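Local atomic coordinates of cyclic GMP-AMP synthase-like receptor (Tribolium castaneum, PDB entry 7LT2), a protein that senses cytosolic double-stranded RNA and, in response, makes the cyclic dinucleotide 2',3'-cGAMP from ATP and GTP as an innate immune signal. Residues Lys11-Pro17 with Gly377-Ala382; Asp61-Val65 with Val262-Lys267. The contacts are given in a common frame with arbitrary orientation. Numbering follows the deposited sequence.

Interaction 1: Lys11-Pro17 with Gly377-Ala382; sequences KRFISLP and GEDVMA
Met-381 is the apolar centre of this contact. Its CA-CB bond points at Lys11-Pro17, and an all-m rotamer folds the thioether into the bend where the chain leaves the N-terminal helix. CG lies 3.6 Å from Phe-13 C and 3.5 Å from Ile-14 N, while the methyl CE is 3.5 Å from Leu-16 N and 4.3 Å from Leu-16 CB. Phe-13 extends the apolar patch, its CD2 3.7 Å from Val-380 CG2, and at the other end Pro-17 CD lies 4.4 Å from Met-381 CB and 3.1 Å from Met-381 O, a close C-H to carbonyl approach.

The segments run in the same direction: CA atoms pair Arg-12 with Asp-379 (4.4 Å), Leu-16 with Met-381 (5.4 Å) and Pro-17 with Ala-382 (6.3 Å). Ser-15 to Pro-17 are extended, psi 129° to 141°; Val-380 to Ala-382 have helical phi/psi but form no regular helix. Arg-12 O receives Val-380 N at 3.0 Å and, weakly, Met-381 N at 3.4 Å. Asp-379 (chi1 t) shapes the facing turn, its OD1 accepting from Met-381 N at 2.9 Å, an Asx turn, and from Ala-382 N at 3.0 Å. At the polar edge its OD2 forms a salt bridge with Lys-11 NZ, 3.3 Å away. Arg-12 NH1 donates to Glu-378 O at 2.9 Å, and the guanidinium also reaches Asp-8 and Tyr-374 O.

The C-terminal tail is laid over the end of helix 5-13. Gly-377, phi 91°, closes helix 368-375 in a Schellman motif, Pro-17 is the N-cap of helix 18-42, and Ile-14 turns away from the tail onto helix 258-272.

Interaction 2: Asp61-Val65 with Val262-Lys267; sequences DGLKV and VKLIKK
Val-65 sets its side chain, chi1 t, over the flank of helix 258-272: CG2 lies 3.7 Å from Lys-266 CB and 3.6 Å from Lys-263 O, and CG1 is 3.6 Å from Lys-267 CD. Leu-63 makes the second apolar touch, CD2 to Val-262 CG1 at 3.8 Å. Leu-63 CA and Lys-263 CA, 5.9 Å apart, set the register.

Asp61-Val65 is an irregular strip. Gly-62, phi 74° and psi 25°, ends helix 58-61 in a Schellman motif, after which Lys-64 and Val-65 are extended and the CA-CB bond of Lys-64 points away from the helix. Val262-Lys267 is regular helix, with Lys-266 N bonded to Val-262 O at 2.8 Å.

Two lysines one turn apart on the helix gather the carbonyls of the strip. Lys-266 (chi3 p) brings NZ to Leu-63 O at 2.8 Å. Lys-263 (chi1 m, chi3 m) reaches Gly-62 O only weakly at 3.3 Å, and its NZ also bonds Ser-15 OG. Water 1 joins that NZ (3.0 Å) to Gly-62 O (2.9 Å); water 2 joins it (2.9 Å) to Lys-64 O (3.0 Å). Water 3 donates neither bond, accepting from Val-65 N at 3.0 Å and weakly from Lys-266 NZ at 3.4 Å.

At this point between the nucleotidyltransferase and helical domains, the polar part consists of lysine ammonium groups on main-chain oxygens and water, with no acidic partner across the contact, beside apolar packing of Leu-63 and Val-65. By similarity to relatives, Lys-266 binds ATP; in this nucleotide-free model its NZ bonds Leu-63 O, which places the contact beside the probable nucleotide site.

How the interactions relate
Helix 258-272 links the two contacts: interaction 2 uses it directly, and interaction 1 rests on it through Ile-14, whose CD1 is 3.7 Å from Leu-264 CD2. A probable hydrogen bond of 2.8 Å between Lys-263 NZ and Ser-15 OG also joins them. Interaction 2 is buried, nearer the middle of the protein, and includes a predicted ATP-binding lysine; interaction 1 is partly buried and lies farther out, where the terminal regions meet. The chemistry differs: interaction 1 adds a Lys-11 to Asp-379 salt bridge to its main-chain hydrogen bonds, whereas interaction 2 has no acidic partner across it and sets lysines against backbone carbonyls and bridging water. Interaction 2 nests inside the loop closed by interaction 1.

Interaction 1: Lys11-Pro17 with Gly377-Ala382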
ATOM      1  N   LYS A  11      -6.601 -11.835  17.790  1.00 23.83           N
ATOM      2  CA  LYS A  11      -7.657 -12.620  17.158  1.00 24.39           C
ATOM      3  C   LYS A  11      -9.026 -11.962  17.309  1.00 23.44           C
ATOM      4  O   LYS A  11      -9.831 -11.963  16.369  1.00 25.26           O
ATOM      5  CB  LYS A  11      -7.681 -14.027  17.752  1.00 29.01           C
ATOM      6  CG  LYS A  11      -8.743 -14.928  17.154  1.00 40.41           C
ATOM      7  CD  LYS A  11      -8.736 -16.295  17.812  1.00 41.64           C
ATOM      8  CE  LYS A  11      -9.786 -17.200  17.194  1.00 48.20           C
ATOM      9  NZ  LYS A  11     -11.141 -16.592  17.277  1.00 46.90           N
ATOM     10  N   ARG A  12      -9.315 -11.396  18.477  1.00 25.04           N
ATOM     11  CA  ARG A  12     -10.673 -10.944  18.739  1.00 20.99           C
ATOM     12  C   ARG A  12     -10.916  -9.478  18.401  1.00 20.40           C
ATOM     13  O   ARG A  12     -12.076  -9.094  18.214  1.00 23.66           O
ATOM     14  CB  ARG A  12     -11.034 -11.200  20.205  1.00 21.92           C
ATOM     15  CG  ARG A  12     -11.269 -12.674  20.522  1.00 23.54           C
ATOM     16  CD  ARG A  12     -12.058 -12.824  21.813  1.00 23.42           C
ATOM     17  NE  ARG A  12     -11.234 -12.591  22.990  1.00 28.81           N
ATOM     18  CZ  ARG A  12     -11.664 -12.016  24.106  1.00 30.25           C
ATOM     19  NH1 ARG A  12     -12.881 -11.504  24.197  1.00 30.81           N
ATOM     20  NH2 ARG A  12     -10.852 -11.952  25.158  1.00 31.55           N
ATOM     21  N   PHE A  13      -9.874  -8.652  18.313  1.00 20.84           N
ATOM     22  CA  PHE A  13     -10.090  -7.222  18.140  1.00 20.42           C
ATOM     23  C   PHE A  13      -9.212  -6.566  17.088  1.00 20.54           C
ATOM     24  O   PHE A  13      -9.363  -5.363  16.858  1.00 25.91           O
ATOM     25  CB  PHE A  13      -9.910  -6.499  19.488  1.00 24.99           C
ATOM     26  CG  PHE A  13     -11.017  -6.783  20.449  1.00 24.85           C
ATOM     27  CD1 PHE A  13     -10.982  -7.910  21.253  1.00 22.97           C
ATOM     28  CD2 PHE A  13     -12.122  -5.952  20.516  1.00 29.25           C
ATOM     29  CE1 PHE A  13     -12.017  -8.196  22.110  1.00 24.48           C
ATOM     30  CE2 PHE A  13     -13.158  -6.230  21.379  1.00 29.16           C
ATOM     31  CZ  PHE A  13     -13.107  -7.352  22.174  1.00 27.53           C
ATOM     32  N   ILE A  14      -8.327  -7.301  16.424  1.00 20.71           N
ATOM     33  CA  ILE A  14      -7.382  -6.660  15.520  1.00 20.81           C
ATOM     34  C   ILE A  14      -7.467  -7.253  14.121  1.00 23.22           C
ATOM     35  O   ILE A  14      -7.708  -6.527  13.152  1.00 22.45           O
ATOM     36  CB  ILE A  14      -5.949  -6.747  16.072  1.00 19.69           C
ATOM     37  CG1 ILE A  14      -5.846  -5.972  17.387  1.00 26.21           C
ATOM     38  CG2 ILE A  14      -4.961  -6.170  15.063  1.00 24.05           C
ATOM     39  CD1 ILE A  14      -4.434  -5.835  17.904  1.00 29.38           C
ATOM     40  N   SER A  15      -7.278  -8.564  13.999  1.00 19.05           N
ATOM     41  CA  SER A  15      -7.063  -9.192  12.698  1.00 19.16           C
ATOM     42  C   SER A  15      -8.342  -9.816  12.158  1.00 18.31           C
ATOM     43  O   SER A  15      -8.990 -10.612  12.843  1.00 24.70           O
ATOM     44  CB  SER A  15      -5.972 -10.262  12.777  1.00 20.42           C
ATOM     45  OG  SER A  15      -4.699  -9.683  12.991  1.00 23.41           O
ATOM     46  N   LEU A  16      -8.675  -9.480  10.910  1.00 19.63           N
ATOM     47  CA  LEU A  16      -9.724 -10.200  10.206  1.00 18.69           C
ATOM     48  C   LEU A  16      -9.325 -11.668  10.069  1.00 20.09           C
ATOM     49  O   LEU A  16      -8.168 -11.966   9.751  1.00 21.41           O
ATOM     50  CB  LEU A  16      -9.960  -9.584   8.820  1.00 16.82           C
ATOM     51  CG  LEU A  16     -11.188 -10.084   8.051  1.00 19.37           C
ATOM     52  CD1 LEU A  16     -12.467  -9.539   8.655  1.00 19.40           C
ATOM     53  CD2 LEU A  16     -11.105  -9.735   6.567  1.00 17.36           C
ATOM     54  N   PRO A  17     -10.241 -12.606  10.323  1.00 20.76           N
ATOM     55  CA  PRO A  17      -9.900 -14.029  10.179  1.00 19.61           C
ATOM     56  C   PRO A  17      -9.361 -14.325   8.788  1.00 23.56           C
ATOM     57  O   PRO A  17      -9.841 -13.782   7.792  1.00 22.61           O
ATOM     58  CB  PRO A  17     -11.234 -14.742  10.428  1.00 25.96           C
ATOM     59  CG  PRO A  17     -12.044 -13.773  11.219  1.00 26.55           C
ATOM     60  CD  PRO A  17     -11.635 -12.407  10.748  1.00 23.10           C
ATOM     61  N   GLY A 377     -15.982 -11.415  26.704  1.00 31.17           N
ATOM     62  CA  GLY A 377     -15.718 -12.561  25.856  1.00 29.65           C
ATOM     63  C   GLY A 377     -16.073 -12.410  24.394  1.00 38.95           C
ATOM     64  O   GLY A 377     -16.022 -13.406  23.660  1.00 36.09           O
ATOM     65  N   GLU A 378     -16.411 -11.207  23.939  1.00 29.99           N
ATOM     66  CA  GLU A 378     -16.854 -11.013  22.567  1.00 35.85           C
ATOM     67  C   GLU A 378     -15.680 -11.044  21.592  1.00 30.18           C
ATOM     68  O   GLU A 378     -14.539 -10.729  21.943  1.00 28.54           O
ATOM     69  CB  GLU A 378     -17.594  -9.686  22.427  1.00 33.66           C
ATOM     70  CG  GLU A 378     -18.867  -9.594  23.239  1.00 41.14           C
ATOM     71  CD  GLU A 378     -19.714  -8.396  22.852  1.00 45.40           C
ATOM     72  OE1 GLU A 378     -19.470  -7.820  21.770  1.00 44.18           O
ATOM     73  OE2 GLU A 378     -20.622  -8.035  23.630  1.00 50.84           O
ATOM     74  N   ASP A 379     -15.985 -11.417  20.346  1.00 29.58           N
ATOM     75  CA  ASP A 379     -15.048 -11.410  19.222  1.00 30.27           C
ATOM     76  C   ASP A 379     -15.660 -10.525  18.143  1.00 30.11           C
ATOM     77  O   ASP A 379     -16.637 -10.917  17.491  1.00 31.65           O
ATOM     78  CB  ASP A 379     -14.803 -12.833  18.706  1.00 30.44           C
ATOM     79  CG  ASP A 379     -13.793 -12.897  17.554  1.00 33.78           C
ATOM     80  OD1 ASP A 379     -13.546 -11.876  16.873  1.00 25.43           O
ATOM     81  OD2 ASP A 379     -13.244 -13.995  17.318  1.00 31.99           O
ATOM     82  N   VAL A 380     -15.092  -9.330  17.952  1.00 24.80           N
ATOM     83  CA  VAL A 380     -15.647  -8.377  16.995  1.00 24.43           C
ATOM     84  C   VAL A 380     -15.055  -8.538  15.603  1.00 26.84           C
ATOM     85  O   VAL A 380     -15.522  -7.879  14.660  1.00 29.68           O
ATOM     86  CB  VAL A 380     -15.449  -6.923  17.473  1.00 30.51           C
ATOM     87  CG1 VAL A 380     -15.977  -6.751  18.895  1.00 30.80           C
ATOM     88  CG2 VAL A 380     -13.985  -6.511  17.380  1.00 26.89           C
ATOM     89  N   MET A 381     -14.045  -9.388  15.441  1.00 23.44           N
ATOM     90  CA  MET A 381     -13.457  -9.610  14.128  1.00 24.19           C
ATOM     91  C   MET A 381     -14.060 -10.801  13.401  1.00 21.53           C
ATOM     92  O   MET A 381     -13.978 -10.854  12.168  1.00 21.53           O
ATOM     93  CB  MET A 381     -11.940  -9.800  14.253  1.00 25.50           C
ATOM     94  CG  MET A 381     -11.206  -8.600  14.844  1.00 24.00           C
ATOM     95  SD  MET A 381     -11.610  -7.039  14.019  1.00 26.74           S
ATOM     96  CE  MET A 381     -11.130  -7.438  12.341  1.00 21.10           C
ATOM     97  N   ALA A 382     -14.690 -11.732  14.128  1.00 24.13           N
ATOM     98  CA  ALA A 382     -15.164 -12.973  13.520  1.00 27.13           C
ATOM     99  C   ALA A 382     -16.140 -12.714  12.375  1.00 29.83           C
ATOM    100  O   ALA A 382     -16.114 -13.422  11.362  1.00 29.43           O
ATOM    101  CB  ALA A 382     -15.812 -13.863  14.581  1.00 25.50           C
TER

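Interaction 2: Asp61-Val65 with Val262-Lys267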
ATOM      1  N   ASP A  61      -0.549  -6.600   2.782  1.00 16.47           N
ATOM      2  CA  ASP A  61       0.639  -6.896   3.575  1.00 15.87           C
ATOM      3  C   ASP A  61       0.336  -7.741   4.801  1.00 18.73           C
ATOM      4  O   ASP A  61       1.274  -8.187   5.470  1.00 18.79           O
ATOM      5  CB  ASP A  61       1.319  -5.610   4.054  1.00 15.67           C
ATOM      6  CG  ASP A  61       2.131  -4.935   2.973  1.00 21.33           C
ATOM      7  OD1 ASP A  61       2.551  -5.621   2.011  1.00 21.87           O
ATOM      8  OD2 ASP A  61       2.358  -3.712   3.094  1.00 23.05           O
ATOM      9  N   GLY A  62      -0.938  -7.959   5.121  1.00 16.62           N
ATOM     10  CA  GLY A  62      -1.251  -8.650   6.358  1.00 15.61           C
ATOM     11  C   GLY A  62      -1.057  -7.798   7.590  1.00 17.84           C
ATOM     12  O   GLY A  62      -0.838  -8.336   8.681  1.00 16.77           O
ATOM     13  N   LEU A  63      -1.139  -6.475   7.443  1.00 17.45           N
ATOM     14  CA  LEU A  63      -0.863  -5.536   8.526  1.00 17.71           C
ATOM     15  C   LEU A  63      -2.047  -4.630   8.845  1.00 17.92           C
ATOM     16  O   LEU A  63      -1.881  -3.653   9.589  1.00 19.39           O
ATOM     17  CB  LEU A  63       0.358  -4.675   8.177  1.00 15.04           C
ATOM     18  CG  LEU A  63       1.694  -5.391   7.983  1.00 15.69           C
ATOM     19  CD1 LEU A  63       2.753  -4.389   7.533  1.00 17.70           C
ATOM     20  CD2 LEU A  63       2.126  -6.100   9.258  1.00 18.22           C
ATOM     21  N   LYS A  64      -3.234  -4.921   8.317  1.00 16.67           N
ATOM     22  CA  LYS A  64      -4.399  -4.080   8.566  1.00 15.91           C
ATOM     23  C   LYS A  64      -4.969  -4.345   9.955  1.00 17.08           C
ATOM     24  O   LYS A  64      -5.192  -5.499  10.334  1.00 19.85           O
ATOM     25  CB  LYS A  64      -5.472  -4.322   7.500  1.00 18.62           C
ATOM     26  CG  LYS A  64      -6.771  -3.533   7.718  1.00 19.76           C
ATOM     27  CD  LYS A  64      -6.526  -2.026   7.677  1.00 18.72           C
ATOM     28  CE  LYS A  64      -7.794  -1.250   7.997  1.00 21.82           C
ATOM     29  NZ  LYS A  64      -7.519   0.191   8.212  1.00 29.31           N
ATOM     30  N   VAL A  65      -5.200  -3.270  10.708  1.00 16.10           N
ATOM     31  CA  VAL A  65      -5.853  -3.337  12.012  1.00 19.23           C
ATOM     32  C   VAL A  65      -7.352  -3.146  11.811  1.00 18.28           C
ATOM     33  O   VAL A  65      -7.789  -2.116  11.286  1.00 19.80           O
ATOM     34  CB  VAL A  65      -5.291  -2.271  12.964  1.00 17.17           C
ATOM     35  CG1 VAL A  65      -6.062  -2.269  14.281  1.00 19.64           C
ATOM     36  CG2 VAL A  65      -3.806  -2.497  13.205  1.00 21.03           C
ATOM     37  N   VAL A 262       3.452  -5.860  14.741  1.00 16.22           N
ATOM     38  CA  VAL A 262       3.218  -4.604  14.029  1.00 14.27           C
ATOM     39  C   VAL A 262       1.805  -4.111  14.287  1.00 15.74           C
ATOM     40  O   VAL A 262       1.583  -2.925  14.554  1.00 17.36           O
ATOM     41  CB  VAL A 262       3.473  -4.764  12.521  1.00 16.49           C
ATOM     42  CG1 VAL A 262       3.078  -3.479  11.788  1.00 15.92           C
ATOM     43  CG2 VAL A 262       4.924  -5.077  12.254  1.00 19.63           C
ATOM     44  N   LYS A 263       0.829  -5.017  14.208  1.00 17.08           N
ATOM     45  CA  LYS A 263      -0.566  -4.618  14.338  1.00 15.41           C
ATOM     46  C   LYS A 263      -0.899  -4.199  15.763  1.00 16.60           C
ATOM     47  O   LYS A 263      -1.686  -3.266  15.957  1.00 18.59           O
ATOM     48  CB  LYS A 263      -1.471  -5.754  13.855  1.00 16.51           C
ATOM     49  CG  LYS A 263      -1.465  -5.889  12.318  1.00 15.81           C
ATOM     50  CD  LYS A 263      -2.376  -7.005  11.834  1.00 19.92           C
ATOM     51  CE  LYS A 263      -1.683  -8.357  11.923  1.00 24.75           C
ATOM     52  NZ  LYS A 263      -2.486  -9.427  11.267  1.00 28.65           N
ATOM     53  N   LEU A 264      -0.290  -4.846  16.763  1.00 17.07           N
ATOM     54  CA  LEU A 264      -0.475  -4.408  18.145  1.00 18.26           C
ATOM     55  C   LEU A 264       0.027  -2.984  18.334  1.00 18.02           C
ATOM     56  O   LEU A 264      -0.631  -2.167  18.987  1.00 17.25           O
ATOM     57  CB  LEU A 264       0.246  -5.359  19.106  1.00 18.59           C
ATOM     58  CG  LEU A 264      -0.322  -6.773  19.233  1.00 22.97           C
ATOM     59  CD1 LEU A 264       0.701  -7.709  19.869  1.00 22.39           C
ATOM     60  CD2 LEU A 264      -1.598  -6.758  20.049  1.00 21.24           C
ATOM     61  N   ILE A 265       1.190  -2.665  17.762  1.00 18.40           N
ATOM     62  CA  ILE A 265       1.709  -1.304  17.863  1.00 18.37           C
ATOM     63  C   ILE A 265       0.841  -0.336  17.063  1.00 17.92           C
ATOM     64  O   ILE A 265       0.559   0.779  17.520  1.00 19.12           O
ATOM     65  CB  ILE A 265       3.185  -1.260  17.424  1.00 18.44           C
ATOM     66  CG1 ILE A 265       4.047  -2.033  18.430  1.00 20.56           C
ATOM     67  CG2 ILE A 265       3.665   0.183  17.280  1.00 19.84           C
ATOM     68  CD1 ILE A 265       5.510  -2.132  18.050  1.00 20.14           C
ATOM     69  N   LYS A 266       0.382  -0.746  15.874  1.00 17.83           N
ATOM     70  CA  LYS A 266      -0.508   0.124  15.104  1.00 16.32           C
ATOM     71  C   LYS A 266      -1.817   0.370  15.845  1.00 18.84           C
ATOM     72  O   LYS A 266      -2.380   1.470  15.776  1.00 19.81           O
ATOM     73  CB  LYS A 266      -0.782  -0.472  13.717  1.00 16.50           C
ATOM     74  CG  LYS A 266       0.384  -0.358  12.745  1.00 17.02           C
ATOM     75  CD  LYS A 266       0.095  -1.072  11.425  1.00 16.32           C
ATOM     76  CE  LYS A 266      -1.053  -0.423  10.675  1.00 16.98           C
ATOM     77  NZ  LYS A 266      -1.210  -0.945   9.278  1.00 17.45           N
ATOM     78  N   LYS A 267      -2.322  -0.643  16.558  1.00 17.12           N
ATOM     79  CA  LYS A 267      -3.529  -0.449  17.355  1.00 17.67           C
ATOM     80  C   LYS A 267      -3.288   0.571  18.457  1.00 20.03           C
ATOM     81  O   LYS A 267      -4.131   1.441  18.706  1.00 21.41           O
ATOM     82  CB  LYS A 267      -3.985  -1.785  17.947  1.00 19.20           C
ATOM     83  CG  LYS A 267      -5.300  -1.735  18.736  1.00 23.67           C
ATOM     84  CD  LYS A 267      -6.486  -1.498  17.816  1.00 24.65           C
ATOM     85  CE  LYS A 267      -7.821  -1.750  18.514  1.00 26.74           C
ATOM     86  NZ  LYS A 267      -8.007  -0.829  19.658  1.00 34.60           N
TER
HETATM   87  O   HOH W   1      -1.619 -11.075   8.920  1.00 30.30           O
HETATM   88  O   HOH W   2      -4.503  -8.322   9.567  1.00 31.48           O
HETATM   89  O   HOH W   3      -4.442  -0.425  10.057  1.00 23.05           O